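PDB 4O6R: aldehyde Dehydrogenase from Burkholderia cenocepacia, which probably oxidises aldehydes to carboxylic acids with NAD(P)+ as the electron acceptor. Local coordinates for the interface of chains A and B. Sequence-based numbering; all coordinates share one arbitrary frame. Chains: chain A/B, Aldehyde Dehydrogenase.

The interface of chains A and B. Residues chain A 235, 238-239, 242, 254, 256, 460-461, 464; chain B 245-246, 248-250.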
loop_
_atom_site.group_PDB
_atom_site.type_symbol
_atom_site.label_atom_id
_atom_site.label_comp_id
_atom_site.label_asym_id
_atom_site.label_seq_id
_atom_site.Cartn_x
_atom_site.Cartn_y
_atom_site.Cartn_z
ATOM N N THR A 235 -24.503 19.277 12.383
ATOM C CA THR A 235 -23.349 19.713 13.167
ATOM C C THR A 235 -23.627 19.689 14.631
ATOM O O THR A 235 -22.810 19.178 15.418
ATOM C CB THR A 235 -22.945 21.149 12.792
ATOM O OG1 THR A 235 -23.070 21.305 11.381
ATOM C CG2 THR A 235 -21.481 21.431 13.186
ATOM N N GLY A 238 -23.628 16.235 15.855
ATOM C CA GLY A 238 -22.248 15.746 15.838
ATOM C C GLY A 238 -21.451 16.151 17.060
ATOM O O GLY A 238 -20.708 15.330 17.613
ATOM N N ARG A 239 -21.615 17.406 17.490
ATOM C CA ARG A 239 -21.014 17.888 18.762
ATOM C C ARG A 239 -21.455 17.043 19.971
ATOM O O ARG A 239 -20.646 16.659 20.806
ATOM C CB ARG A 239 -21.330 19.372 19.009
ATOM C CG ARG A 239 -20.692 20.324 17.999
ATOM C CD ARG A 239 -20.664 21.770 18.480
ATOM N NE ARG A 239 -19.938 22.597 17.519
ATOM C CZ ARG A 239 -20.481 23.241 16.493
ATOM N NH1 ARG A 239 -21.781 23.234 16.303
ATOM N NH2 ARG A 239 -19.714 23.917 15.645
ATOM N N VAL A 242 -19.663 13.683 19.875
ATOM C CA VAL A 242 -18.327 13.893 20.406
ATOM C C VAL A 242 -18.349 13.939 21.920
ATOM O O VAL A 242 -17.576 13.234 22.572
ATOM C CB VAL A 242 -17.657 15.133 19.789
ATOM C CG1 VAL A 242 -16.349 15.462 20.497
ATOM C CG2 VAL A 242 -17.393 14.880 18.316
ATOM N N LEU A 254 -17.621 11.212 11.768
ATOM C CA LEU A 254 -18.678 12.236 11.644
ATOM C C LEU A 254 -18.785 12.690 10.213
ATOM O O LEU A 254 -17.784 13.084 9.620
ATOM C CB LEU A 254 -18.340 13.463 12.491
ATOM C CG LEU A 254 -18.111 13.277 13.991
ATOM C CD1 LEU A 254 -17.516 14.531 14.637
ATOM C CD2 LEU A 254 -19.397 12.873 14.687
ATOM N N LEU A 256 -21.138 15.501 8.525
ATOM C CA LEU A 256 -21.989 16.538 9.151
ATOM C C LEU A 256 -22.522 17.664 8.241
ATOM O O LEU A 256 -22.675 18.816 8.687
ATOM C CB LEU A 256 -21.233 17.204 10.305
ATOM C CG LEU A 256 -20.654 16.317 11.397
ATOM C CD1 LEU A 256 -19.989 17.218 12.424
ATOM C CD2 LEU A 256 -21.741 15.477 12.038
ATOM N N GLY A 460 -12.879 20.021 8.002
ATOM C CA GLY A 460 -13.344 21.016 8.955
ATOM C C GLY A 460 -14.617 20.607 9.681
ATOM O O GLY A 460 -14.744 19.476 10.150
ATOM N N LYS A 461 -15.575 21.520 9.748
ATOM C CA LYS A 461 -16.831 21.252 10.445
ATOM C C LYS A 461 -17.771 20.281 9.718
ATOM O O LYS A 461 -18.810 19.894 10.287
ATOM C CB LYS A 461 -17.544 22.566 10.750
ATOM C CG LYS A 461 -16.836 23.357 11.833
ATOM C CD LYS A 461 -17.599 24.659 12.031
ATOM C CE LYS A 461 -16.930 25.600 13.002
ATOM N NZ LYS A 461 -17.445 26.976 12.683
ATOM N N TYR A 464 -15.055 14.227 9.993
ATOM C CA TYR A 464 -13.858 13.479 9.794
ATOM C C TYR A 464 -14.159 11.994 9.689
ATOM O O TYR A 464 -15.190 11.521 10.174
ATOM C CB TYR A 464 -12.823 13.756 10.909
ATOM C CG TYR A 464 -13.268 13.752 12.362
ATOM C CD1 TYR A 464 -13.366 12.567 13.079
ATOM C CD2 TYR A 464 -13.465 14.944 13.055
ATOM C CE1 TYR A 464 -13.730 12.554 14.426
ATOM C CE2 TYR A 464 -13.817 14.949 14.401
ATOM C CZ TYR A 464 -13.945 13.739 15.080
ATOM O OH TYR A 464 -14.281 13.723 16.409
ATOM N N SER B 245 -12.710 19.558 21.872
ATOM C CA SER B 245 -12.752 19.424 20.414
ATOM C C SER B 245 -14.111 19.675 19.795
ATOM O O SER B 245 -14.192 19.845 18.593
ATOM C CB SER B 245 -12.250 18.024 19.980
ATOM O OG SER B 245 -13.209 17.007 20.202
ATOM N N GLN B 246 -15.177 19.677 20.595
ATOM C CA GLN B 246 -16.538 19.875 20.069
ATOM C C GLN B 246 -16.726 21.179 19.326
ATOM O O GLN B 246 -17.543 21.256 18.425
ATOM C CB GLN B 246 -17.563 19.968 21.177
ATOM C CG GLN B 246 -17.711 18.762 22.011
ATOM C CD GLN B 246 -18.700 19.041 23.121
ATOM O OE1 GLN B 246 -19.737 19.657 22.918
ATOM N NE2 GLN B 246 -18.391 18.566 24.281
ATOM N N ASN B 248 -15.032 23.133 17.186
ATOM C CA ASN B 248 -14.862 23.143 15.738
ATOM C C ASN B 248 -14.728 21.755 15.117
ATOM O O ASN B 248 -14.410 21.640 13.941
ATOM C CB ASN B 248 -13.675 24.018 15.343
ATOM C CG ASN B 248 -12.327 23.361 15.639
ATOM O OD1 ASN B 248 -12.198 22.476 16.498
ATOM N ND2 ASN B 248 -11.309 23.797 14.914
ATOM N N LEU B 249 -15.007 20.714 15.903
ATOM C CA LEU B 249 -14.976 19.322 15.445
ATOM C C LEU B 249 -13.593 18.950 14.898
ATOM O O LEU B 249 -13.463 18.170 13.975
ATOM C CB LEU B 249 -16.060 19.037 14.398
ATOM C CG LEU B 249 -17.542 18.962 14.759
ATOM C CD1 LEU B 249 -17.688 18.259 16.092
ATOM C CD2 LEU B 249 -18.202 20.320 14.812
ATOM N N LYS B 250 -12.561 19.528 15.495
ATOM C CA LYS B 250 -11.221 19.198 15.139
ATOM C C LYS B 250 -10.977 17.707 15.377
ATOM O O LYS B 250 -11.584 17.086 16.245
ATOM C CB LYS B 250 -10.219 20.023 15.935
ATOM C CG LYS B 250 -10.334 19.861 17.459
ATOM C CD LYS B 250 -9.150 20.488 18.203
ATOM C CE LYS B 250 -8.965 21.983 17.953
ATOM N NZ LYS B 250 -10.141 22.840 18.313
HETATM O O HOH W 1 -13.917 16.212 17.499
HETATM O O HOH W 2 -12.481 18.316 11.406
#
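Water 1 is gripped by three hydrogen-bonding partners drawn from both chains: the phenol OH of A:Tyr464 at 2.7 Å, the hydroxyl OG of B:Ser245 and the backbone O of B:Lys250. The hydroxyl of B:Ser245 gets there from the crowded position between its backbone N and carbonyl carbon (chi1 76°). Water 2 makes a second bridge, joining A:Gly460 O to B:Leu249 O at 2.8 Å from each. Both water 2 and B:Leu249 O lie in plane at the edge of the A:Tyr464 ring, whose CE2 comes within 3.3 Å of that carbonyl, so the tyrosine meets chain B by its rim.

This patch belongs to the two-fold interface of two protein copies, in which B:Leu249 plugs an apolar pocket beside helix 235-245 of chain A. It reaches tip to tip toward A:Leu256, whose CD1 lies 3.8 Å from the branching CG of B:Leu249. The branches then divide: CD1 faces A:Leu254 CD1 and A:Val242 CG2, while CD2 turns to the methyl of A:Thr235 and the chain of A:Arg239, which crosses it at about a right angle. On the chain B side, B:Lys250 NZ bonds B:Asn248 OD1 from above the carbonyl plane, probably bracing the turn that presents the leucine. Extended from CG to NE (chi3 175°), A:Arg239 donates a weak, bent hydrogen bond from NE to the backbone O of B:Gln246, 2.9 Å away and 129° at the hydrogen.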